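Local coordinates for protein acetolactate synthase isozyme 1 large subunit (Escherichia coli, PDB 6LPI) that belongs to the thiamine diphosphate enzyme family as a large subunit and carries bound flavin-adenine dinucleotide, thiamine diphosphate and a magnesium ion, at residues 211-217 with 276-282; 230-234 with 250-256; 237-243 with 256-261. All coordinates share one frame; numbering follows the deposited sequence.

Contact 1 of 3, residues 211-217 with 276-282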
loop_
_atom_site.group_PDB
_atom_site.type_symbol
_atom_site.label_atom_id
_atom_site.label_comp_id
_atom_site.label_asym_id
_atom_site.label_seq_id
_atom_site.Cartn_x
_atom_site.Cartn_y
_atom_site.Cartn_z
ATOM N N ALA B 211 25.292 1.792 -20.525
ATOM C CA ALA B 211 24.001 1.713 -21.193
ATOM C C ALA B 211 23.787 2.914 -22.110
ATOM O O ALA B 211 24.120 4.047 -21.749
ATOM C CB ALA B 211 22.886 1.629 -20.161
ATOM N N LYS B 212 23.275 2.657 -23.328
ATOM C CA LYS B 212 23.005 3.768 -24.244
ATOM C C LYS B 212 21.748 4.537 -23.839
ATOM O O LYS B 212 21.731 5.772 -23.906
ATOM C CB LYS B 212 22.822 3.278 -25.694
ATOM C CG LYS B 212 23.779 2.181 -26.223
ATOM C CD LYS B 212 23.399 1.637 -27.664
ATOM C CE LYS B 212 22.532 0.319 -27.661
ATOM N NZ LYS B 212 22.316 -0.360 -29.017
ATOM N N ARG B 213 20.709 3.850 -23.362
ATOM C CA ARG B 213 19.389 4.461 -23.149
ATOM C C ARG B 213 18.744 3.939 -21.867
ATOM O O ARG B 213 17.731 3.227 -21.901
ATOM C CB ARG B 213 18.470 4.223 -24.355
ATOM C CG ARG B 213 19.053 4.621 -25.701
ATOM C CD ARG B 213 18.005 4.594 -26.810
ATOM N NE ARG B 213 17.537 3.240 -27.103
ATOM C CZ ARG B 213 18.163 2.382 -27.901
ATOM N NH1 ARG B 213 19.292 2.737 -28.500
ATOM N NH2 ARG B 213 17.661 1.163 -28.091
ATOM N N PRO B 214 19.282 4.300 -20.712
ATOM C CA PRO B 214 18.693 3.815 -19.465
ATOM C C PRO B 214 17.523 4.673 -19.011
ATOM O O PRO B 214 17.430 5.869 -19.296
ATOM C CB PRO B 214 19.858 3.931 -18.473
ATOM C CG PRO B 214 20.576 5.162 -18.943
ATOM C CD PRO B 214 20.420 5.199 -20.462
ATOM N N VAL B 215 16.614 4.023 -18.290
ATOM C CA VAL B 215 15.538 4.714 -17.602
ATOM C C VAL B 215 15.510 4.195 -16.181
ATOM O O VAL B 215 15.846 3.032 -15.916
ATOM C CB VAL B 215 14.148 4.552 -18.255
ATOM C CG1 VAL B 215 14.221 4.677 -19.762
ATOM C CG2 VAL B 215 13.491 3.286 -17.789
ATOM N N LEU B 216 15.187 5.093 -15.262
ATOM C CA LEU B 216 15.077 4.778 -13.849
ATOM C C LEU B 216 13.590 4.660 -13.532
ATOM O O LEU B 216 12.810 5.561 -13.841
ATOM C CB LEU B 216 15.789 5.846 -13.012
ATOM C CG LEU B 216 15.676 5.927 -11.501
ATOM C CD1 LEU B 216 16.364 4.741 -10.888
ATOM C CD2 LEU B 216 16.362 7.180 -11.020
ATOM N N TYR B 217 13.195 3.516 -13.042
ATOM C CA TYR B 217 11.801 3.155 -12.839
ATOM C C TYR B 217 11.567 3.065 -11.327
ATOM O O TYR B 217 11.998 2.115 -10.673
ATOM C CB TYR B 217 11.534 1.864 -13.618
ATOM C CG TYR B 217 10.283 1.076 -13.337
ATOM C CD1 TYR B 217 9.190 1.623 -12.684
ATOM C CD2 TYR B 217 10.216 -0.246 -13.710
ATOM C CE1 TYR B 217 8.074 0.874 -12.433
ATOM C CE2 TYR B 217 9.110 -1.005 -13.454
ATOM C CZ TYR B 217 8.039 -0.442 -12.820
ATOM O OH TYR B 217 6.933 -1.213 -12.574
ATOM N N ALA B 276 14.172 1.886 -24.246
ATOM C CA ALA B 276 15.231 1.658 -23.269
ATOM C C ALA B 276 16.007 0.366 -23.537
ATOM O O ALA B 276 15.429 -0.656 -23.924
ATOM C CB ALA B 276 14.641 1.608 -21.866
ATOM N N ASP B 277 17.335 0.425 -23.348
ATOM C CA ASP B 277 18.178 -0.768 -23.362
ATOM C C ASP B 277 18.560 -1.260 -21.971
ATOM O O ASP B 277 19.118 -2.352 -21.855
ATOM C CB ASP B 277 19.450 -0.538 -24.203
ATOM C CG ASP B 277 20.424 0.488 -23.590
ATOM O OD1 ASP B 277 20.079 1.158 -22.597
ATOM O OD2 ASP B 277 21.559 0.613 -24.123
ATOM N N LEU B 278 18.269 -0.497 -20.922
ATOM C CA LEU B 278 18.440 -0.956 -19.549
ATOM C C LEU B 278 17.501 -0.176 -18.646
ATOM O O LEU B 278 17.441 1.052 -18.742
ATOM C CB LEU B 278 19.875 -0.742 -19.064
ATOM C CG LEU B 278 20.072 -0.888 -17.561
ATOM C CD1 LEU B 278 20.343 -2.354 -17.213
ATOM C CD2 LEU B 278 21.198 0.027 -17.124
ATOM N N LEU B 279 16.744 -0.862 -17.804
ATOM C CA LEU B 279 15.921 -0.160 -16.830
ATOM C C LEU B 279 16.361 -0.546 -15.427
ATOM O O LEU B 279 16.644 -1.720 -15.150
ATOM C CB LEU B 279 14.406 -0.311 -17.033
ATOM C CG LEU B 279 13.503 -1.453 -17.363
ATOM C CD1 LEU B 279 13.231 -2.164 -16.111
ATOM C CD2 LEU B 279 12.224 -0.875 -17.896
ATOM N N ILE B 280 16.508 0.476 -14.591
ATOM C CA ILE B 280 16.899 0.372 -13.191
ATOM C C ILE B 280 15.641 0.462 -12.347
ATOM O O ILE B 280 15.018 1.521 -12.252
ATOM C CB ILE B 280 17.878 1.484 -12.796
ATOM C CG1 ILE B 280 18.982 1.662 -13.849
ATOM C CG2 ILE B 280 18.362 1.276 -11.384
ATOM C CD1 ILE B 280 18.805 2.867 -14.708
ATOM N N VAL B 281 15.218 -0.652 -11.783
ATOM C CA VAL B 281 13.939 -0.726 -11.097
ATOM C C VAL B 281 14.215 -0.702 -9.597
ATOM O O VAL B 281 14.783 -1.651 -9.040
ATOM C CB VAL B 281 13.171 -1.986 -11.503
ATOM C CG1 VAL B 281 11.738 -1.918 -10.992
ATOM C CG2 VAL B 281 13.238 -2.149 -12.985
ATOM N N LEU B 282 13.811 0.380 -8.939
ATOM C CA LEU B 282 13.959 0.511 -7.501
ATOM C C LEU B 282 12.580 0.628 -6.892
ATOM O O LEU B 282 11.821 1.529 -7.255
ATOM C CB LEU B 282 14.799 1.720 -7.138
ATOM C CG LEU B 282 16.063 1.849 -7.959
ATOM C CD1 LEU B 282 16.782 3.153 -7.646
ATOM C CD2 LEU B 282 16.936 0.662 -7.633
#

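Contact 2 of 3, residues 230-234 with 250-256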
loop_
_atom_site.group_PDB
_atom_site.type_symbol
_atom_site.label_atom_id
_atom_site.label_comp_id
_atom_site.label_asym_id
_atom_site.label_seq_id
_atom_site.Cartn_x
_atom_site.Cartn_y
_atom_site.Cartn_z
ATOM N N ARG B 230 17.221 11.132 -5.952
ATOM C CA ARG B 230 17.464 12.351 -6.716
ATOM C C ARG B 230 18.927 12.458 -7.127
ATOM O O ARG B 230 19.238 12.719 -8.296
ATOM C CB ARG B 230 17.049 13.571 -5.880
ATOM C CG ARG B 230 16.941 14.870 -6.667
ATOM C CD ARG B 230 16.740 16.090 -5.765
ATOM N NE ARG B 230 16.499 17.318 -6.535
ATOM C CZ ARG B 230 15.324 17.931 -6.658
ATOM N NH1 ARG B 230 14.243 17.446 -6.049
ATOM N NH2 ARG B 230 15.235 19.034 -7.392
ATOM N N GLU B 231 19.838 12.202 -6.187
ATOM C CA GLU B 231 21.262 12.292 -6.478
ATOM C C GLU B 231 21.628 11.375 -7.626
ATOM O O GLU B 231 22.304 11.788 -8.570
ATOM C CB GLU B 231 22.070 11.957 -5.227
ATOM C CG GLU B 231 23.563 12.113 -5.381
ATOM C CD GLU B 231 24.303 11.812 -4.086
ATOM O OE1 GLU B 231 23.683 11.260 -3.152
ATOM O OE2 GLU B 231 25.496 12.161 -3.982
ATOM N N LEU B 232 21.126 10.139 -7.596
ATOM C CA LEU B 232 21.411 9.195 -8.673
ATOM C C LEU B 232 20.812 9.657 -9.986
ATOM O O LEU B 232 21.504 9.699 -11.014
ATOM C CB LEU B 232 20.869 7.822 -8.323
ATOM C CG LEU B 232 20.903 6.903 -9.538
ATOM C CD1 LEU B 232 22.299 6.310 -9.784
ATOM C CD2 LEU B 232 19.858 5.819 -9.387
ATOM N N ALA B 233 19.534 10.031 -9.965
ATOM C CA ALA B 233 18.868 10.425 -11.200
ATOM C C ALA B 233 19.608 11.567 -11.876
ATOM O O ALA B 233 19.795 11.560 -13.099
ATOM C CB ALA B 233 17.418 10.808 -10.919
ATOM N N GLU B 234 20.075 12.536 -11.089
ATOM C CA GLU B 234 20.709 13.700 -11.679
ATOM C C GLU B 234 22.151 13.445 -12.065
ATOM O O GLU B 234 22.598 13.930 -13.113
ATOM C CB GLU B 234 20.629 14.868 -10.706
ATOM C CG GLU B 234 19.214 15.396 -10.587
ATOM C CD GLU B 234 19.062 16.362 -9.465
ATOM O OE1 GLU B 234 17.947 16.875 -9.270
ATOM O OE2 GLU B 234 20.049 16.570 -8.734
ATOM N N LEU B 250 10.266 12.747 -7.610
ATOM C CA LEU B 250 10.906 13.883 -8.250
ATOM C C LEU B 250 9.839 14.935 -8.507
ATOM O O LEU B 250 8.696 14.585 -8.831
ATOM C CB LEU B 250 11.561 13.535 -9.595
ATOM C CG LEU B 250 12.914 12.848 -9.714
ATOM C CD1 LEU B 250 13.323 12.915 -11.158
ATOM C CD2 LEU B 250 13.965 13.533 -8.865
ATOM N N PRO B 251 10.167 16.219 -8.355
ATOM C CA PRO B 251 9.136 17.250 -8.500
ATOM C C PRO B 251 8.603 17.197 -9.919
ATOM O O PRO B 251 9.341 16.890 -10.858
ATOM C CB PRO B 251 9.876 18.555 -8.199
ATOM C CG PRO B 251 11.329 18.199 -8.153
ATOM C CD PRO B 251 11.404 16.766 -7.775
ATOM N N LYS B 252 7.309 17.491 -10.066
ATOM C CA LYS B 252 6.637 17.211 -11.330
ATOM C C LYS B 252 7.387 17.776 -12.529
ATOM O O LYS B 252 7.520 17.101 -13.553
ATOM C CB LYS B 252 5.209 17.735 -11.317
ATOM C CG LYS B 252 4.575 17.429 -12.659
ATOM C CD LYS B 252 3.359 18.228 -12.992
ATOM C CE LYS B 252 2.364 17.310 -13.669
ATOM N NZ LYS B 252 2.113 16.118 -12.800
ATOM N N ALA B 253 7.888 19.004 -12.420
ATOM C CA ALA B 253 8.559 19.689 -13.522
ATOM C C ALA B 253 10.017 19.283 -13.692
ATOM O O ALA B 253 10.697 19.848 -14.556
ATOM C CB ALA B 253 8.474 21.201 -13.347
ATOM N N HIS B 254 10.525 18.358 -12.886
ATOM C CA HIS B 254 11.944 18.044 -12.952
ATOM C C HIS B 254 12.304 17.614 -14.372
ATOM O O HIS B 254 11.575 16.816 -14.983
ATOM C CB HIS B 254 12.305 16.942 -11.954
ATOM C CG HIS B 254 13.769 16.618 -11.917
ATOM N ND1 HIS B 254 14.538 16.788 -10.783
ATOM C CD2 HIS B 254 14.599 16.105 -12.858
ATOM C CE1 HIS B 254 15.779 16.415 -11.035
ATOM N NE2 HIS B 254 15.844 15.998 -12.288
ATOM N N PRO B 255 13.390 18.146 -14.944
ATOM C CA PRO B 255 13.678 17.900 -16.361
ATOM C C PRO B 255 13.975 16.457 -16.690
ATOM O O PRO B 255 14.078 16.124 -17.877
ATOM C CB PRO B 255 14.893 18.794 -16.630
ATOM C CG PRO B 255 14.843 19.829 -15.587
ATOM C CD PRO B 255 14.292 19.157 -14.373
ATOM N N LEU B 256 14.150 15.601 -15.698
ATOM C CA LEU B 256 14.317 14.181 -15.936
ATOM C C LEU B 256 13.027 13.406 -15.715
ATOM O O LEU B 256 13.037 12.177 -15.767
ATOM C CB LEU B 256 15.429 13.617 -15.054
ATOM C CG LEU B 256 16.870 14.079 -15.304
ATOM C CD1 LEU B 256 17.759 13.705 -14.126
ATOM C CD2 LEU B 256 17.461 13.548 -16.596
#

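Contact 3 of 3, residues 237-243 with 256-261. With FAD (flavin-adenine dinucleotide), chain I.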
loop_
_atom_site.group_PDB
_atom_site.type_symbol
_atom_site.label_atom_id
_atom_site.label_comp_id
_atom_site.label_asym_id
_atom_site.label_seq_id
_atom_site.Cartn_x
_atom_site.Cartn_y
_atom_site.Cartn_z
ATOM N N GLN B 237 22.111 11.319 -14.996
ATOM C CA GLN B 237 21.161 11.967 -15.896
ATOM C C GLN B 237 20.198 10.958 -16.529
ATOM O O GLN B 237 20.040 10.861 -17.751
ATOM C CB GLN B 237 21.927 12.767 -16.952
ATOM C CG GLN B 237 22.517 13.988 -16.354
ATOM C CD GLN B 237 21.524 15.117 -16.346
ATOM O OE1 GLN B 237 20.996 15.517 -17.387
ATOM N NE2 GLN B 237 21.202 15.593 -15.150
ATOM N N LEU B 238 19.510 10.272 -15.676
ATOM C CA LEU B 238 18.600 9.207 -16.067
ATOM C C LEU B 238 17.208 9.774 -16.277
ATOM O O LEU B 238 16.699 10.485 -15.404
ATOM C CB LEU B 238 18.546 8.153 -14.983
ATOM C CG LEU B 238 19.930 7.609 -14.647
ATOM C CD1 LEU B 238 19.810 6.514 -13.610
ATOM C CD2 LEU B 238 20.656 7.136 -15.901
ATOM N N PRO B 239 16.580 9.535 -17.421
ATOM C CA PRO B 239 15.128 9.715 -17.490
ATOM C C PRO B 239 14.474 8.850 -16.422
ATOM O O PRO B 239 14.777 7.665 -16.299
ATOM C CB PRO B 239 14.786 9.243 -18.910
ATOM C CG PRO B 239 16.020 9.564 -19.703
ATOM C CD PRO B 239 17.195 9.430 -18.756
ATOM N N THR B 240 13.622 9.456 -15.599
ATOM C CA THR B 240 13.013 8.736 -14.483
ATOM C C THR B 240 11.497 8.716 -14.597
ATOM O O THR B 240 10.862 9.758 -14.770
ATOM C CB THR B 240 13.431 9.350 -13.156
ATOM O OG1 THR B 240 12.779 10.609 -13.033
ATOM C CG2 THR B 240 14.912 9.587 -13.136
ATOM N N THR B 241 10.931 7.522 -14.547
ATOM C CA THR B 241 9.494 7.324 -14.536
ATOM C C THR B 241 9.075 6.837 -13.156
ATOM O O THR B 241 9.832 6.145 -12.468
ATOM C CB THR B 241 9.065 6.328 -15.625
ATOM O OG1 THR B 241 7.636 6.284 -15.705
ATOM C CG2 THR B 241 9.581 4.932 -15.334
ATOM N N MET B 242 7.845 7.151 -12.765
ATOM C CA MET B 242 7.360 6.719 -11.465
ATOM C C MET B 242 6.042 5.978 -11.615
ATOM O O MET B 242 5.275 6.222 -12.547
ATOM C CB MET B 242 7.185 7.897 -10.510
ATOM C CG MET B 242 8.435 8.697 -10.240
ATOM S SD MET B 242 8.078 10.459 -9.987
ATOM C CE MET B 242 8.010 11.087 -11.666
ATOM N N THR B 243 5.802 5.039 -10.711
ATOM C CA THR B 243 4.485 4.427 -10.620
ATOM C C THR B 243 3.522 5.384 -9.938
ATOM O O THR B 243 3.920 6.428 -9.425
ATOM C CB THR B 243 4.549 3.136 -9.823
ATOM O OG1 THR B 243 4.972 3.456 -8.495
ATOM C CG2 THR B 243 5.530 2.171 -10.446
ATOM N N LEU B 256 14.150 15.601 -15.698
ATOM C CA LEU B 256 14.317 14.181 -15.936
ATOM C C LEU B 256 13.027 13.406 -15.715
ATOM O O LEU B 256 13.037 12.177 -15.767
ATOM C CB LEU B 256 15.429 13.617 -15.054
ATOM C CG LEU B 256 16.870 14.079 -15.304
ATOM C CD1 LEU B 256 17.759 13.705 -14.126
ATOM C CD2 LEU B 256 17.461 13.548 -16.596
ATOM N N SER B 257 11.937 14.088 -15.393
ATOM C CA SER B 257 10.697 13.417 -15.018
ATOM C C SER B 257 9.952 12.985 -16.263
ATOM O O SER B 257 9.380 13.813 -16.975
ATOM C CB SER B 257 9.809 14.332 -14.182
ATOM O OG SER B 257 8.563 13.708 -13.934
ATOM N N LEU B 258 9.902 11.686 -16.489
ATOM C CA LEU B 258 8.975 11.134 -17.456
ATOM C C LEU B 258 7.573 11.092 -16.898
ATOM O O LEU B 258 6.658 10.639 -17.583
ATOM C CB LEU B 258 9.389 9.712 -17.811
ATOM C CG LEU B 258 10.688 9.524 -18.545
ATOM C CD1 LEU B 258 10.851 8.047 -18.762
ATOM C CD2 LEU B 258 10.601 10.257 -19.859
ATOM N N GLY B 259 7.393 11.544 -15.661
ATOM C CA GLY B 259 6.110 11.386 -15.034
ATOM C C GLY B 259 5.789 9.914 -14.887
ATOM O O GLY B 259 6.664 9.043 -14.928
ATOM N N MET B 260 4.502 9.625 -14.814
ATOM C CA MET B 260 4.037 8.289 -14.502
ATOM C C MET B 260 3.839 7.477 -15.771
ATOM O O MET B 260 3.363 7.989 -16.781
ATOM C CB MET B 260 2.733 8.353 -13.720
ATOM C CG MET B 260 1.969 7.077 -13.724
ATOM S SD MET B 260 0.528 7.146 -12.656
ATOM C CE MET B 260 -0.680 7.497 -13.909
ATOM N N LEU B 261 4.239 6.215 -15.711
ATOM C CA LEU B 261 4.087 5.248 -16.787
ATOM C C LEU B 261 2.830 4.394 -16.605
ATOM O O LEU B 261 2.209 4.365 -15.541
ATOM C CB LEU B 261 5.326 4.365 -16.856
ATOM C CG LEU B 261 5.286 3.178 -15.910
ATOM C CD1 LEU B 261 6.442 2.244 -16.202
ATOM C CD2 LEU B 261 5.341 3.671 -14.475
HETATM P PA FAD I . 4.153 -0.810 -4.490
HETATM O O1A FAD I . 3.863 0.584 -4.092
HETATM O O2A FAD I . 3.288 -1.889 -3.894
HETATM O O5B FAD I . 5.676 -0.937 -4.087
HETATM C C5B FAD I . 6.115 -1.866 -3.076
HETATM C C4B FAD I . 7.380 -2.508 -3.577
HETATM O O4B FAD I . 8.542 -1.809 -3.054
HETATM C C3B FAD I . 7.559 -3.965 -3.165
HETATM O O3B FAD I . 8.178 -4.669 -4.242
HETATM C C2B FAD I . 8.418 -3.830 -1.902
HETATM O O2B FAD I . 9.135 -5.002 -1.545
HETATM C C1B FAD I . 9.364 -2.733 -2.369
HETATM N N9A FAD I . 10.076 -2.033 -1.312
HETATM C C8A FAD I . 9.547 -1.414 -0.211
HETATM N N7A FAD I . 10.442 -0.842 0.563
HETATM C C5A FAD I . 11.644 -1.104 -0.076
HETATM C C6A FAD I . 12.980 -0.779 0.236
HETATM N N6A FAD I . 13.344 -0.086 1.317
HETATM N N1A FAD I . 13.944 -1.208 -0.608
HETATM C C2A FAD I . 13.590 -1.909 -1.688
HETATM N N3A FAD I . 12.369 -2.268 -2.088
HETATM C C4A FAD I . 11.433 -1.839 -1.232
HETATM N N1 FAD I . 0.005 2.298 -11.470
HETATM C C2 FAD I . 0.864 2.680 -12.455
HETATM O O2 FAD I . 2.075 2.552 -12.324
HETATM N N3 FAD I . 0.376 3.238 -13.623
HETATM C C4 FAD I . -0.952 3.461 -13.920
HETATM O O4 FAD I . -1.266 3.969 -14.994
HETATM C C4X FAD I . -1.864 3.040 -12.867
HETATM N N5 FAD I . -3.156 3.213 -13.054
HETATM C C5X FAD I . -4.017 2.824 -12.035
HETATM C C6 FAD I . -5.391 3.007 -12.205
HETATM C C7 FAD I . -6.290 2.644 -11.202
HETATM C C7M FAD I . -7.766 2.837 -11.419
HETATM C C8 FAD I . -5.809 2.081 -10.008
HETATM C C8M FAD I . -6.759 1.661 -8.912
HETATM C C9 FAD I . -4.439 1.897 -9.838
HETATM C C9A FAD I . -3.545 2.253 -10.841
HETATM N N10 FAD I . -2.152 2.080 -10.692
HETATM C C10 FAD I . -1.285 2.464 -11.680
HETATM C "C1'" FAD I . -1.593 1.502 -9.470
HETATM C "C2'" FAD I . -1.276 0.021 -9.614
HETATM O "O2'" FAD I . -2.450 -0.758 -9.386
HETATM C "C3'" FAD I . -0.224 -0.373 -8.578
HETATM O "O3'" FAD I . -0.690 -0.043 -7.274
HETATM C "C4'" FAD I . 1.138 0.282 -8.782
HETATM O "O4'" FAD I . 1.398 0.370 -10.178
HETATM C "C5'" FAD I . 2.249 -0.486 -8.107
HETATM O "O5'" FAD I . 3.387 0.379 -7.944
HETATM P P FAD I . 4.663 -0.122 -7.212
HETATM O O1P FAD I . 5.428 -1.060 -8.146
HETATM O O2P FAD I . 5.319 0.947 -6.697
HETATM O O3P FAD I . 4.048 -0.970 -6.064
#

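Contact 1 of 3, residues 211-217 with 276-282
Tyr217 and Val281 stand side by side on one face of a parallel strand pair, pointing the same way, and mark its densely packed end. The ring carbon CD2 of Tyr217 lies 3.5 Å from Val281 CG1, while Leu279 CD1 reaches the rim of the same ring near its plane. One step back, Val215 sets CG2 beside Leu279 CB and CG1 against the methyl of Ala276, so one valine bridges two residues of the partner. On the opposite face, Leu216 swings CG away from its own N (chi1 170°), and CD1 thereby comes to 3.6 Å from Leu282 CD1. Backbone bonds alternate regularly beneath these side chains: Tyr217 N to Ile280 O is 2.8 Å, and Ile280 N to Val215 O is nearly straight (170°). Helix 198-210 covers the Leu278 and Ile280 face, and Trp346 of helix 344-354 leans on Val215.

The end formed by residues 211-213 and Asp277 is more polar and more open to solvent, Lys212 being exposed. Here Asp277 adds a two-pronged side-chain grip on the loop at Lys212 and Arg213. Asp277 OD2 takes Lys212 N through its syn lone pair at 2.8 Å; Asp277 OD1 takes Arg213 N at 2.9 Å, met from well above the carboxylate plane. Asp277 N in turn donates to Arg213 O. The Arg213 side chain finds its main partner in Glu275 O. The carboxylate is thus held by backbone N-H groups, with Lys212 NZ 5.0 Å from Asp277 OD2; such donors and nearby positive charge would be expected to stabilise its ionised form.

Contact 2 of 3, residues 230-234 with 250-256
Leu250 begins the contact by laying its CD2 branch against the aliphatic part of Arg230, 3.9 Å from CG, while its other methyl, CD1, sits over a face of the His254 ring. Pro251 follows with its ring across the end of the same arginine at about a right angle, CD 3.4 Å from Arg230 NH1. The arginine gets that far because its chain runs fully extended from CG to NE, with CG trans to the backbone N (chi1 -166°). Pro251 also opens a type I beta turn that closes on itself where His254 N donates to Pro251 O (2.8 Å); within it, Lys252 NZ bonds to Tyr402 O and Lys252 N to the Asn405 side chain. The turn belongs to the long connection between strands 240-242 and 257-260 of a Rossmann-like parallel sheet, and the helix it meets, 226-235, packs against that sheet through Leu232 and Ala233 on Leu216. At the last position of the turn, His254 directs its CB toward the helix. The ring comes edge first, and at some distance, near the rim of one face of the Arg230 guanidinium, the two planes steeply inclined; the Glu234 side chain also lies near the ring, its exact placing doubtful. Arg230 NE and Glu234 OE1 form a salt bridge of 3.1 Å along the helix, subject to the same doubt. Leu256 ends the segment deeper inside, its CD1 methyl 4.3 Å from Ala233 CB and also alongside Glu234 CG.

Contact 3 of 3, residues 237-243 with 256-261
Thr240 and Leu256 start a ladder of parallel backbone bonds: Thr240 N donates to Leu256 O at 2.8 Å, and Leu258 N returns to Thr240 O at the same length. Further on the rhythm changes. Thr240 pairs with Ser257 but Met242 with Met260, so the 257-260 strand spends one residue more than its neighbour, as in a beta bulge. Gly259, with phi at +63°, lies within this irregularity, and its carbonyl accepts Met242 N at 3.1 Å. A weak bond from Leu261 N to Met242 O completes the ladder.

Hydroxyl groups reinforce the same carbonyls. Thr240 OG1 gives Leu256 O a second donor, from well above the carbonyl plane. Thr241 OG1, placed trans to its backbone N (chi1 -173°), reaches Gly259 O at 3.0 Å and gives that oxygen two donors as well. Ser257 OG, on its own strand, accepts from Gly259 N in an ST turn.

Van der Waals contacts come next. The CD1 branch of Leu258 touches both Pro239 CB and Thr241 CB, 4.1 Å from the former, and the bent chain of Met242 brings CE alongside Ser257 OG. At the start, Gln237 ends helix 226-235 as the C-prime residue of a Schellman motif; its side chain crosses that of Leu256, while NE2 bonds to Glu234 O.

Ligand contacts gather where both strands run out. Thr243 OG1 donates to FAD O2P at 3.1 Å, Leu261 O receives flavin N3 at 2.9 Å in a nearly straight bond (168°), and Met260 sets SD and CE beside the flavin N3-C4 side. A cofactor bound at the carboxyl ends of parallel strands is a familiar arrangement in Rossmann-like folds, consistent with the central domain of a thiamine diphosphate enzyme.

Of the segments involved, 211-217 comes first along the chain, and contact 1 joins its strand to strand 278-282, closing the widest loop. Contacts 2 and 3 both nest inside that loop. Helix 226-235 follows and is met by the 250-256 connection in contact 2; strand 240-242 comes next and pairs with strand 257-260 in contact 3. Because their segments alternate, contacts 2 and 3 cross, and they share Leu256, which faces both helix and strand. Contacts 1 and 3 build one sheet, strand 214-218 lying between 278-282 and 240-242, with the Leu216 backbone hydrogen-bonded to Pro239 and Thr241. Contact 2 adds the helix that covers strands 214-218 and 240-242.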